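Long-range contacts in ABC transporter, substrate binding protein (Aeropyrum pernix, PDB 3EAF), which probably binds a small solute outside the cell and delivers it to an ABC transporter, as a periplasmic-binding-protein-type receptor that also holds a magnesium ion: residues V48-I53 with L299-I304; R55-N60 with I81-A86; D225-T230 with Y248-G253; P256-M261 with G332-D337. All coordinates share one frame; numbering follows the deposited sequence.

Contact 1 of 4, residues V48-I53 with L299-I304; sequences VNINYI and LLIKAI
I50 reaches from the sheet to helix 288-304, where I301, I304 and L300 receive it: this is the helix-on-sheet layer of an alpha/beta lobe in the periplasmic binding protein fold. Strand 47-56 and the last turns of the helix run largely against each other at 145°, with their axes 11.1 Å apart at closest, so the gap is bridged wholly by apolar side chains and no hydrogen bond crosses it.

The tight part gathers on one methyl. An extended second torsion (chi2 -177°) sends I50 CD1 straight out from the strand, and it meets I301 CD1 at 3.6 Å and I304 CD1 at 3.9 Å. I301 starts off beside the line to the strand, but the bend at chi2 (-49°) swings its own CD1 over to I50. L300 is the looser neighbour, its CD2 4.2 Å from I50 CD1. F32 and F35 of helix 18-38 close in on I50 and I301, while L320 of helix 317-326 packs on L300 and I304.

The far sides are different in character. N49 and N51 leave the strand on the face turned from the helix, are partly exposed, and N51 ND2 bonds to N6 OD1. On the helix, K302 likewise points off, its NZ bonded to D330 O. The side chains that meet between strand and helix are all aliphatic, and the amides and the amine lie away from them.

Nearer the start of the strand V48 makes the second touch: its CG2, anti to the carbonyl carbon, lies 3.8 Å from I304 CG2.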
loop_
_atom_site.group_PDB
_atom_site.type_symbol
_atom_site.label_atom_id
_atom_site.label_comp_id
_atom_site.label_asym_id
_atom_site.label_seq_id
_atom_site.Cartn_x
_atom_site.Cartn_y
_atom_site.Cartn_z
ATOM N N VAL A 48 -5.120 -23.901 13.292
ATOM C CA VAL A 48 -5.809 -22.638 13.516
ATOM C C VAL A 48 -6.762 -22.367 12.358
ATOM O O VAL A 48 -6.390 -22.472 11.181
ATOM C CB VAL A 48 -4.820 -21.457 13.710
ATOM C CG1 VAL A 48 -5.575 -20.143 13.976
ATOM C CG2 VAL A 48 -3.874 -21.749 14.862
ATOM N N ASN A 49 -8.004 -22.066 12.717
ATOM C CA ASN A 49 -9.009 -21.598 11.783
ATOM C C ASN A 49 -9.226 -20.114 11.998
ATOM O O ASN A 49 -9.357 -19.656 13.138
ATOM C CB ASN A 49 -10.328 -22.347 11.991
ATOM C CG ASN A 49 -10.154 -23.849 11.930
ATOM O OD1 ASN A 49 -10.263 -24.537 12.943
ATOM N ND2 ASN A 49 -9.833 -24.360 10.749
ATOM N N ILE A 50 -9.252 -19.360 10.905
ATOM C CA ILE A 50 -9.524 -17.933 10.996
ATOM C C ILE A 50 -10.966 -17.656 10.609
ATOM O O ILE A 50 -11.377 -17.893 9.459
ATOM C CB ILE A 50 -8.554 -17.076 10.141
ATOM C CG1 ILE A 50 -7.101 -17.280 10.611
ATOM C CG2 ILE A 50 -8.946 -15.605 10.224
ATOM C CD1 ILE A 50 -6.081 -16.425 9.892
ATOM N N ASN A 51 -11.729 -17.177 11.586
ATOM C CA ASN A 51 -13.053 -16.646 11.330
ATOM C C ASN A 51 -12.877 -15.159 11.082
ATOM O O ASN A 51 -12.639 -14.391 12.017
ATOM C CB ASN A 51 -13.993 -16.907 12.521
ATOM C CG ASN A 51 -15.371 -16.272 12.340
ATOM O OD1 ASN A 51 -15.947 -16.295 11.246
ATOM N ND2 ASN A 51 -15.900 -15.698 13.413
ATOM N N TYR A 52 -12.953 -14.753 9.820
ATOM C CA TYR A 52 -12.783 -13.339 9.488
ATOM C C TYR A 52 -14.127 -12.652 9.299
ATOM O O TYR A 52 -15.076 -13.252 8.783
ATOM C CB TYR A 52 -11.872 -13.139 8.273
ATOM C CG TYR A 52 -12.474 -13.492 6.926
ATOM C CD1 TYR A 52 -13.108 -12.521 6.148
ATOM C CD2 TYR A 52 -12.382 -14.786 6.418
ATOM C CE1 TYR A 52 -13.658 -12.839 4.898
ATOM C CE2 TYR A 52 -12.927 -15.117 5.174
ATOM C CZ TYR A 52 -13.558 -14.137 4.418
ATOM O OH TYR A 52 -14.085 -14.456 3.180
ATOM N N ILE A 53 -14.191 -11.396 9.729
ATOM C CA ILE A 53 -15.422 -10.620 9.684
ATOM C C ILE A 53 -15.207 -9.411 8.761
ATOM O O ILE A 53 -14.517 -8.452 9.120
ATOM C CB ILE A 53 -15.878 -10.188 11.120
ATOM C CG1 ILE A 53 -16.100 -11.405 12.034
ATOM C CG2 ILE A 53 -17.151 -9.357 11.073
ATOM C CD1 ILE A 53 -14.930 -11.714 12.963
ATOM N N LEU A 299 0.984 -12.259 5.816
ATOM C CA LEU A 299 1.859 -11.815 6.893
ATOM C C LEU A 299 1.311 -12.261 8.249
ATOM O O LEU A 299 2.067 -12.700 9.110
ATOM C CB LEU A 299 2.063 -10.288 6.860
ATOM C CG LEU A 299 3.016 -9.703 7.917
ATOM C CD1 LEU A 299 4.473 -10.115 7.642
ATOM C CD2 LEU A 299 2.886 -8.185 7.998
ATOM N N LEU A 300 -0.004 -12.141 8.434
ATOM C CA LEU A 300 -0.668 -12.637 9.638
ATOM C C LEU A 300 -0.487 -14.155 9.813
ATOM O O LEU A 300 -0.176 -14.628 10.914
ATOM C CB LEU A 300 -2.159 -12.271 9.617
ATOM C CG LEU A 300 -3.049 -12.833 10.724
ATOM C CD1 LEU A 300 -2.657 -12.257 12.084
ATOM C CD2 LEU A 300 -4.516 -12.570 10.418
ATOM N N ILE A 301 -0.687 -14.906 8.733
ATOM C CA ILE A 301 -0.505 -16.364 8.735
ATOM C C ILE A 301 0.894 -16.743 9.214
ATOM O O ILE A 301 1.052 -17.636 10.053
ATOM C CB ILE A 301 -0.738 -16.980 7.317
ATOM C CG1 ILE A 301 -2.161 -16.699 6.808
ATOM C CG2 ILE A 301 -0.406 -18.477 7.293
ATOM C CD1 ILE A 301 -3.271 -17.005 7.786
ATOM N N LYS A 302 1.904 -16.054 8.686
ATOM C CA LYS A 302 3.293 -16.305 9.074
ATOM C C LYS A 302 3.518 -16.024 10.563
ATOM O O LYS A 302 4.241 -16.768 11.231
ATOM C CB LYS A 302 4.266 -15.520 8.179
ATOM C CG LYS A 302 4.238 -15.944 6.700
ATOM C CD LYS A 302 5.375 -16.896 6.313
ATOM C CE LYS A 302 5.365 -17.161 4.819
ATOM N NZ LYS A 302 6.601 -17.801 4.308
ATOM N N ALA A 303 2.880 -14.973 11.083
ATOM C CA ALA A 303 2.935 -14.666 12.518
ATOM C C ALA A 303 2.355 -15.816 13.357
ATOM O O ALA A 303 2.967 -16.249 14.324
ATOM C CB ALA A 303 2.206 -13.356 12.824
ATOM N N ILE A 304 1.180 -16.308 12.966
ATOM C CA ILE A 304 0.525 -17.440 13.635
ATOM C C ILE A 304 1.387 -18.709 13.610
ATOM O O ILE A 304 1.485 -19.420 14.612
ATOM C CB ILE A 304 -0.876 -17.739 13.028
ATOM C CG1 ILE A 304 -1.798 -16.531 13.215
ATOM C CG2 ILE A 304 -1.489 -19.008 13.658
ATOM C CD1 ILE A 304 -3.011 -16.549 12.331
#

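Contact 2 of 4, residues R55-N60 with I81-A86; sequences RDYAYN and IGWGTA. With GOL (glycerol), chain B.
W83 opens the second segment's side of the contact, its indole rim meeting two tyrosines of the turn 57-60 that follows strand 47-56. Both tyrosine rings stand steeply to the indole, rim to rim, with Y57 turned 73° and Y59 77° from it. They come to the same CD1/NE1 rim of the five-membered ring: CD1 is 3.1 Å from Y57 OH, and NE1 is 3.4 Å from Y59 CD1. NE1 also bonds to T17 OG1, which fixes the indole's rotation. An alanine here would probably leave T17 OG1 without this partner and open a gap beside the rims of Y57 and Y59.

G84, the N-cap of helix 85-98, follows. Its N gives a weak bond to Y57 OH (3.0 Å); the stronger polar partner of that hydroxyl is D87 OD1. The CA of G84 sits 3.7 Å from Y59 CE1, and glycine lets the backbone come this close to both tyrosines.

T85 starts the helix, and its N donates to O2 of a glycerol, probably from the crystallisation liquor, at 2.9 Å, a bond of 161°. Y59 OH holds the same O2 at 2.7 Å. At A86 the next backbone N is joined to Y59 OH through a water.

A tyrosine hydroxyl and the first helix N-H thus grip glycerol O2, while O1 lies over the indole face; with W233 and Y154 of the other lobe close by, this is consistent with a cleft that can take a polar group.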
loop_
_atom_site.group_PDB
_atom_site.type_symbol
_atom_site.label_atom_id
_atom_site.label_comp_id
_atom_site.label_asym_id
_atom_site.label_seq_id
_atom_site.Cartn_x
_atom_site.Cartn_y
_atom_site.Cartn_z
ATOM N N ARG A 55 -16.054 -6.060 6.747
ATOM C CA ARG A 55 -16.877 -4.857 6.856
ATOM C C ARG A 55 -16.440 -3.811 5.832
ATOM O O ARG A 55 -15.295 -3.360 5.857
ATOM C CB ARG A 55 -16.784 -4.279 8.272
ATOM C CG ARG A 55 -17.398 -5.153 9.365
ATOM C CD ARG A 55 -18.914 -5.179 9.258
ATOM N NE ARG A 55 -19.524 -5.972 10.317
ATOM C CZ ARG A 55 -19.901 -7.240 10.180
ATOM N NH1 ARG A 55 -19.734 -7.868 9.022
ATOM N NH2 ARG A 55 -20.459 -7.875 11.205
ATOM N N ASP A 56 -17.344 -3.446 4.926
ATOM C CA ASP A 56 -17.098 -2.353 3.978
ATOM C C ASP A 56 -17.446 -1.024 4.640
ATOM O O ASP A 56 -18.621 -0.706 4.850
ATOM C CB ASP A 56 -17.895 -2.560 2.684
ATOM C CG ASP A 56 -17.884 -1.338 1.764
ATOM O OD1 ASP A 56 -16.906 -0.553 1.761
ATOM O OD2 ASP A 56 -18.867 -1.168 1.017
ATOM N N TYR A 57 -16.419 -0.246 4.965
ATOM C CA TYR A 57 -16.629 1.034 5.649
ATOM C C TYR A 57 -16.612 2.236 4.706
ATOM O O TYR A 57 -16.821 3.379 5.144
ATOM C CB TYR A 57 -15.638 1.205 6.808
ATOM C CG TYR A 57 -14.271 1.761 6.447
ATOM C CD1 TYR A 57 -13.858 3.006 6.932
ATOM C CD2 TYR A 57 -13.386 1.043 5.649
ATOM C CE1 TYR A 57 -12.603 3.524 6.623
ATOM C CE2 TYR A 57 -12.125 1.548 5.327
ATOM C CZ TYR A 57 -11.741 2.789 5.825
ATOM O OH TYR A 57 -10.497 3.295 5.525
ATOM N N ALA A 58 -16.360 1.968 3.419
ATOM C CA ALA A 58 -16.392 2.985 2.359
ATOM C C ALA A 58 -15.521 4.234 2.617
ATOM O O ALA A 58 -15.878 5.346 2.214
ATOM C CB ALA A 58 -17.859 3.386 2.042
ATOM N N TYR A 59 -14.387 4.032 3.292
ATOM C CA TYR A 59 -13.416 5.098 3.616
ATOM C C TYR A 59 -13.959 6.137 4.601
ATOM O O TYR A 59 -13.336 7.172 4.830
ATOM C CB TYR A 59 -12.900 5.780 2.342
ATOM C CG TYR A 59 -11.451 6.209 2.390
ATOM C CD1 TYR A 59 -10.430 5.269 2.500
ATOM C CD2 TYR A 59 -11.098 7.560 2.303
ATOM C CE1 TYR A 59 -9.086 5.659 2.527
ATOM C CE2 TYR A 59 -9.767 7.956 2.335
ATOM C CZ TYR A 59 -8.770 7.002 2.448
ATOM O OH TYR A 59 -7.456 7.405 2.472
ATOM N N ASN A 60 -15.128 5.853 5.167
ATOM C CA ASN A 60 -15.802 6.736 6.123
ATOM C C ASN A 60 -15.197 6.561 7.527
ATOM O O ASN A 60 -15.271 5.470 8.101
ATOM C CB ASN A 60 -17.307 6.417 6.119
ATOM C CG ASN A 60 -18.120 7.334 7.020
ATOM O OD1 ASN A 60 -17.678 7.726 8.106
ATOM N ND2 ASN A 60 -19.338 7.650 6.585
ATOM N N ILE A 81 -7.155 -6.768 9.618
ATOM C CA ILE A 81 -6.601 -6.439 8.318
ATOM C C ILE A 81 -7.340 -5.190 7.871
ATOM O O ILE A 81 -8.533 -5.248 7.538
ATOM C CB ILE A 81 -6.792 -7.606 7.312
ATOM C CG1 ILE A 81 -6.165 -8.906 7.862
ATOM C CG2 ILE A 81 -6.260 -7.235 5.910
ATOM C CD1 ILE A 81 -4.637 -8.883 8.039
ATOM N N GLY A 82 -6.642 -4.056 7.899
ATOM C CA GLY A 82 -7.283 -2.756 7.732
ATOM C C GLY A 82 -6.995 -2.034 6.431
ATOM O O GLY A 82 -6.435 -2.609 5.494
ATOM N N TRP A 83 -7.366 -0.754 6.393
ATOM C CA TRP A 83 -7.366 0.007 5.150
ATOM C C TRP A 83 -6.768 1.431 5.273
ATOM O O TRP A 83 -5.553 1.597 5.175
ATOM C CB TRP A 83 -8.776 0.011 4.520
ATOM C CG TRP A 83 -8.845 0.715 3.192
ATOM C CD1 TRP A 83 -9.439 1.921 2.925
ATOM C CD2 TRP A 83 -8.275 0.266 1.953
ATOM N NE1 TRP A 83 -9.273 2.248 1.593
ATOM C CE2 TRP A 83 -8.567 1.246 0.976
ATOM C CE3 TRP A 83 -7.546 -0.873 1.575
ATOM C CZ2 TRP A 83 -8.151 1.124 -0.357
ATOM C CZ3 TRP A 83 -7.135 -0.994 0.246
ATOM C CH2 TRP A 83 -7.435 0.004 -0.700
ATOM N N GLY A 84 -7.610 2.436 5.494
ATOM C CA GLY A 84 -7.242 3.836 5.214
ATOM C C GLY A 84 -6.247 4.473 6.164
ATOM O O GLY A 84 -6.215 4.141 7.348
ATOM N N THR A 85 -5.430 5.389 5.647
ATOM C CA THR A 85 -4.436 6.094 6.478
ATOM C C THR A 85 -5.068 6.847 7.652
ATOM O O THR A 85 -4.620 6.694 8.796
ATOM C CB THR A 85 -3.545 7.053 5.641
ATOM O OG1 THR A 85 -2.644 6.282 4.848
ATOM C CG2 THR A 85 -2.724 7.991 6.543
ATOM N N ALA A 86 -6.095 7.650 7.369
ATOM C CA ALA A 86 -6.765 8.443 8.405
ATOM C C ALA A 86 -7.266 7.569 9.554
ATOM O O ALA A 86 -6.905 7.800 10.708
ATOM C CB ALA A 86 -7.920 9.283 7.815
HETATM C C1 GOL B . -5.946 3.909 0.746
HETATM O O1 GOL B . -5.218 2.699 0.890
HETATM C C2 GOL B . -5.188 5.019 1.457
HETATM O O2 GOL B . -5.715 5.394 2.712
HETATM C C3 GOL B . -3.797 4.516 1.713
HETATM O O3 GOL B . -3.393 4.949 2.977
HETATM O O HOH W 1 -6.680 9.035 4.601
#

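Contact 3 of 4, residues D225-T230 with Y248-G253; sequences DAFLLT and YGKVFG
L228 and T230 pair with strand 251-253 in parallel register, the two N-to-C directions only 16° apart, as befits neighbouring strands of a beta-alpha-beta unit whose helix is 239-243. L228 N donates to K250 O at 2.9 Å, L228 O accepts from F252 N at 2.7 Å, T230 N donates to F252 O, and the pairing continues to I254.

On one face of the sheet L228 and V251 lie side by side, pointing the same way, with CD2 of the leucine 4.1 Å from CG1 of the valine. On the other, L229 CD1 comes up to F252 CB, and the edge of F252 is turned toward the face of F227 in an offset edge-to-face pair, centroids 5.8 Å apart. The rim of F227 in turn borders K250 CA and G249 O, and F139 also meets the F227 ring. An alanine in place of F227 would probably leave the F252 edge without the ring it points to and open a gap beside K250.

At the exposed end K250 bends at chi3 (-76°), and its NZ makes a salt bridge with D225 OD1 at 2.8 Å. Just before the strand pairing begins, one water donates to both A226 O and K250 O, each 2.9 Å away.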
loop_
_atom_site.group_PDB
_atom_site.type_symbol
_atom_site.label_atom_id
_atom_site.label_comp_id
_atom_site.label_asym_id
_atom_site.label_seq_id
_atom_site.Cartn_x
_atom_site.Cartn_y
_atom_site.Cartn_z
ATOM N N ASP A 225 4.229 18.236 -21.013
ATOM C CA ASP A 225 5.029 17.051 -21.317
ATOM C C ASP A 225 6.065 16.757 -20.239
ATOM O O ASP A 225 7.286 16.779 -20.476
ATOM C CB ASP A 225 5.648 17.162 -22.713
ATOM C CG ASP A 225 4.603 17.081 -23.810
ATOM O OD1 ASP A 225 3.629 16.309 -23.649
ATOM O OD2 ASP A 225 4.741 17.788 -24.827
ATOM N N ALA A 226 5.549 16.493 -19.045
ATOM C CA ALA A 226 6.351 16.070 -17.919
ATOM C C ALA A 226 6.113 14.583 -17.674
ATOM O O ALA A 226 5.099 14.029 -18.105
ATOM C CB ALA A 226 5.974 16.870 -16.689
ATOM N N PHE A 227 7.050 13.944 -16.985
ATOM C CA PHE A 227 6.852 12.586 -16.490
ATOM C C PHE A 227 5.946 12.616 -15.257
ATOM O O PHE A 227 6.076 13.499 -14.411
ATOM C CB PHE A 227 8.185 11.947 -16.105
ATOM C CG PHE A 227 9.069 11.602 -17.278
ATOM C CD1 PHE A 227 8.612 10.779 -18.298
ATOM C CD2 PHE A 227 10.373 12.076 -17.340
ATOM C CE1 PHE A 227 9.430 10.448 -19.372
ATOM C CE2 PHE A 227 11.201 11.748 -18.415
ATOM C CZ PHE A 227 10.721 10.931 -19.433
ATOM N N LEU A 228 5.035 11.653 -15.168
ATOM C CA LEU A 228 4.215 11.458 -13.973
ATOM C C LEU A 228 4.700 10.251 -13.170
ATOM O O LEU A 228 4.879 9.160 -13.717
ATOM C CB LEU A 228 2.735 11.302 -14.344
ATOM C CG LEU A 228 1.699 10.942 -13.265
ATOM C CD1 LEU A 228 1.642 11.952 -12.120
ATOM C CD2 LEU A 228 0.326 10.811 -13.897
ATOM N N LEU A 229 4.933 10.464 -11.876
ATOM C CA LEU A 229 5.215 9.362 -10.961
ATOM C C LEU A 229 4.098 9.281 -9.931
ATOM O O LEU A 229 3.749 10.284 -9.312
ATOM C CB LEU A 229 6.562 9.559 -10.255
ATOM C CG LEU A 229 6.964 8.531 -9.178
ATOM C CD1 LEU A 229 7.402 7.176 -9.768
ATOM C CD2 LEU A 229 8.060 9.093 -8.272
ATOM N N THR A 230 3.542 8.088 -9.738
ATOM C CA THR A 230 2.474 7.923 -8.748
ATOM C C THR A 230 2.894 7.021 -7.612
ATOM O O THR A 230 3.718 6.113 -7.779
ATOM C CB THR A 230 1.152 7.349 -9.340
ATOM O OG1 THR A 230 1.258 5.925 -9.487
ATOM C CG2 THR A 230 0.797 7.996 -10.676
ATOM N N TYR A 248 1.611 7.492 -22.948
ATOM C CA TYR A 248 2.539 6.409 -23.296
ATOM C C TYR A 248 3.996 6.873 -23.232
ATOM O O TYR A 248 4.355 7.889 -23.819
ATOM C CB TYR A 248 2.215 5.834 -24.682
ATOM C CG TYR A 248 0.960 4.983 -24.754
ATOM C CD1 TYR A 248 0.096 4.861 -23.660
ATOM C CD2 TYR A 248 0.617 4.328 -25.938
ATOM C CE1 TYR A 248 -1.068 4.083 -23.743
ATOM C CE2 TYR A 248 -0.534 3.560 -26.031
ATOM C CZ TYR A 248 -1.371 3.440 -24.937
ATOM O OH TYR A 248 -2.506 2.673 -25.036
ATOM N N GLY A 249 4.813 6.128 -22.488
ATOM C CA GLY A 249 6.228 6.439 -22.304
ATOM C C GLY A 249 6.530 7.461 -21.221
ATOM O O GLY A 249 7.702 7.753 -20.965
ATOM N N LYS A 250 5.488 7.995 -20.574
ATOM C CA LYS A 250 5.639 9.162 -19.686
ATOM C C LYS A 250 5.064 9.023 -18.275
ATOM O O LYS A 250 4.953 10.021 -17.561
ATOM C CB LYS A 250 5.029 10.421 -20.332
ATOM C CG LYS A 250 5.646 10.819 -21.667
ATOM C CD LYS A 250 5.184 12.196 -22.105
ATOM C CE LYS A 250 3.768 12.197 -22.644
ATOM N NZ LYS A 250 3.451 13.535 -23.217
ATOM N N VAL A 251 4.678 7.811 -17.878
ATOM C CA VAL A 251 4.112 7.587 -16.537
ATOM C C VAL A 251 4.796 6.403 -15.857
ATOM O O VAL A 251 5.079 5.384 -16.493
ATOM C CB VAL A 251 2.574 7.366 -16.558
ATOM C CG1 VAL A 251 2.008 7.334 -15.129
ATOM C CG2 VAL A 251 1.862 8.459 -17.372
ATOM N N PHE A 252 5.066 6.557 -14.565
ATOM C CA PHE A 252 5.708 5.517 -13.777
ATOM C C PHE A 252 4.924 5.273 -12.493
ATOM O O PHE A 252 4.408 6.217 -11.885
ATOM C CB PHE A 252 7.150 5.914 -13.443
ATOM C CG PHE A 252 8.056 6.021 -14.654
ATOM C CD1 PHE A 252 8.810 4.924 -15.073
ATOM C CD2 PHE A 252 8.151 7.216 -15.367
ATOM C CE1 PHE A 252 9.642 5.013 -16.184
ATOM C CE2 PHE A 252 8.979 7.319 -16.484
ATOM C CZ PHE A 252 9.721 6.211 -16.897
ATOM N N GLY A 253 4.845 4.010 -12.083
ATOM C CA GLY A 253 4.184 3.643 -10.843
ATOM C C GLY A 253 5.151 2.976 -9.895
ATOM O O GLY A 253 6.040 2.231 -10.319
HETATM O O HOH W 2 3.000 12.110 -17.909
#

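Contact 4 of 4, residues P256-M261 with G332-D337; sequences PFIYPM and GGITAD
I334 CG1 is anti to the carbonyl carbon (chi1 -71°), which leaves the CG2 branch anti to the backbone N and against F257 CB, 3.8 Å away, while T335 CG2, anti to its own carbonyl carbon, comes obliquely to the F257 ring, 3.8 Å from CD1. The same T335 torsion (chi1 59°) puts OG1 between N and carbonyl carbon, from where it donates to D337 O at 2.7 Å.

The backbones of the two loops form a single bridge, F257 with T335, the chains running in opposite order: P256 lies by A336, I258 by I334. I258 N donates to I334 O at 2.9 Å in a nearly straight bond (168°), and A336 N donates to P256 O at 2.9 Å, more bent. P256 O takes a weak bond from Y349 OH as well. P256 CB covers one face of the F257 ring over its centre, and V295 of helix 288-304 touches both F257 and I334.

The loop 256-261 leaves strand 251-255 for the helices of the other lobe and 332-337 lies on the way back to strand 352-357, so the pair probably belongs to the hinge. Main-chain bonds tie the linkers together, and the buried carbonyls P256 O and I334 O both find donors within an otherwise apolar setting.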
loop_
_atom_site.group_PDB
_atom_site.type_symbol
_atom_site.label_atom_id
_atom_site.label_comp_id
_atom_site.label_asym_id
_atom_site.label_seq_id
_atom_site.Cartn_x
_atom_site.Cartn_y
_atom_site.Cartn_z
ATOM N N PRO A 256 5.879 -1.855 -4.055
ATOM C CA PRO A 256 6.726 -2.758 -3.261
ATOM C C PRO A 256 6.546 -4.245 -3.621
ATOM O O PRO A 256 7.355 -5.089 -3.199
ATOM C CB PRO A 256 6.259 -2.505 -1.818
ATOM C CG PRO A 256 5.462 -1.220 -1.871
ATOM C CD PRO A 256 4.834 -1.226 -3.229
ATOM N N PHE A 257 5.513 -4.545 -4.411
ATOM C CA PHE A 257 5.102 -5.918 -4.709
ATOM C C PHE A 257 5.151 -6.148 -6.209
ATOM O O PHE A 257 4.730 -5.282 -6.988
ATOM C CB PHE A 257 3.665 -6.173 -4.217
ATOM C CG PHE A 257 3.352 -5.523 -2.893
ATOM C CD1 PHE A 257 3.690 -6.150 -1.699
ATOM C CD2 PHE A 257 2.732 -4.277 -2.845
ATOM C CE1 PHE A 257 3.419 -5.558 -0.481
ATOM C CE2 PHE A 257 2.449 -3.675 -1.627
ATOM C CZ PHE A 257 2.801 -4.313 -0.442
ATOM N N ILE A 258 5.653 -7.316 -6.608
ATOM C CA ILE A 258 5.678 -7.712 -8.015
ATOM C C ILE A 258 4.248 -7.881 -8.550
ATOM O O ILE A 258 3.373 -8.393 -7.842
ATOM C CB ILE A 258 6.541 -9.003 -8.220
ATOM C CG1 ILE A 258 7.009 -9.141 -9.676
ATOM C CG2 ILE A 258 5.803 -10.268 -7.750
ATOM C CD1 ILE A 258 7.941 -8.020 -10.160
ATOM N N TYR A 259 4.000 -7.404 -9.768
ATOM C CA TYR A 259 2.701 -7.592 -10.415
ATOM C C TYR A 259 2.610 -9.044 -10.863
ATOM O O TYR A 259 3.636 -9.630 -11.230
ATOM C CB TYR A 259 2.566 -6.731 -11.671
ATOM C CG TYR A 259 2.381 -5.238 -11.494
ATOM C CD1 TYR A 259 2.802 -4.575 -10.339
ATOM C CD2 TYR A 259 1.818 -4.481 -12.521
ATOM C CE1 TYR A 259 2.647 -3.193 -10.208
ATOM C CE2 TYR A 259 1.658 -3.116 -12.403
ATOM C CZ TYR A 259 2.072 -2.475 -11.247
ATOM O OH TYR A 259 1.907 -1.122 -11.154
ATOM N N PRO A 260 1.392 -9.631 -10.851
ATOM C CA PRO A 260 1.250 -10.988 -11.406
ATOM C C PRO A 260 1.847 -11.155 -12.823
ATOM O O PRO A 260 2.473 -12.174 -13.093
ATOM C CB PRO A 260 -0.271 -11.208 -11.416
ATOM C CG PRO A 260 -0.770 -10.361 -10.290
ATOM C CD PRO A 260 0.112 -9.119 -10.322
HETATM N N MSE A 261 1.673 -10.160 -13.696
HETATM C CA MSE A 261 2.208 -10.203 -15.072
HETATM C C MSE A 261 3.741 -10.270 -15.187
HETATM O O MSE A 261 4.268 -10.666 -16.230
HETATM C CB MSE A 261 1.686 -9.020 -15.902
HETATM C CG MSE A 261 2.055 -7.652 -15.340
HETATM SE SE MSE A 261 1.579 -6.168 -16.513
HETATM C CE MSE A 261 -0.288 -6.561 -16.902
ATOM N N GLY A 332 6.712 -15.536 -0.329
ATOM C CA GLY A 332 6.879 -16.177 -1.636
ATOM C C GLY A 332 7.590 -15.317 -2.665
ATOM O O GLY A 332 7.368 -15.470 -3.866
ATOM N N GLY A 333 8.443 -14.412 -2.190
ATOM C CA GLY A 333 9.241 -13.548 -3.058
ATOM C C GLY A 333 8.444 -12.486 -3.796
ATOM O O GLY A 333 8.876 -12.002 -4.840
ATOM N N ILE A 334 7.281 -12.123 -3.255
ATOM C CA ILE A 334 6.435 -11.093 -3.861
ATOM C C ILE A 334 6.971 -9.690 -3.596
ATOM O O ILE A 334 6.925 -8.825 -4.480
ATOM C CB ILE A 334 4.973 -11.168 -3.344
ATOM C CG1 ILE A 334 4.257 -12.407 -3.906
ATOM C CG2 ILE A 334 4.207 -9.879 -3.680
ATOM C CD1 ILE A 334 2.866 -12.654 -3.274
ATOM N N THR A 335 7.466 -9.470 -2.377
ATOM C CA THR A 335 7.958 -8.150 -1.963
ATOM C C THR A 335 9.368 -7.890 -2.512
ATOM O O THR A 335 10.119 -8.837 -2.792
ATOM C CB THR A 335 7.898 -7.953 -0.418
ATOM O OG1 THR A 335 8.680 -8.956 0.247
ATOM C CG2 THR A 335 6.454 -8.039 0.084
ATOM N N ALA A 336 9.712 -6.608 -2.672
ATOM C CA ALA A 336 10.998 -6.196 -3.255
ATOM C C ALA A 336 12.193 -6.538 -2.372
ATOM O O ALA A 336 13.318 -6.624 -2.854
ATOM C CB ALA A 336 10.987 -4.691 -3.590
ATOM N N ASP A 337 11.940 -6.735 -1.081
ATOM C CA ASP A 337 12.957 -7.180 -0.130
ATOM C C ASP A 337 12.218 -7.965 0.959
ATOM O O ASP A 337 10.990 -7.845 1.095
ATOM C CB ASP A 337 13.689 -5.964 0.455
ATOM C CG ASP A 337 15.047 -6.309 1.099
ATOM O OD1 ASP A 337 15.412 -7.501 1.217
ATOM O OD2 ASP A 337 15.752 -5.358 1.498
#

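How the contacts relate
The four contacts map the two-lobed fold. Contacts 1 and 2 share strand 47-56 and one sheet, with centres 19 Å apart: the first packs a helix on that strand, the second lies where the strand ends, probably facing the cleft. Contact 3 belongs to the other sheet, its centre 38 Å from that of contact 1. The first segment of contact 4 starts just past strand 251-255, which carries the second segment of contact 3. Contacts 2 and 3 nest inside the loop closed by contact 1, while contact 4 crosses it, comes within about 5 Å of contact 1 at the nearest atoms, and probably lies where the chain passes between lobes.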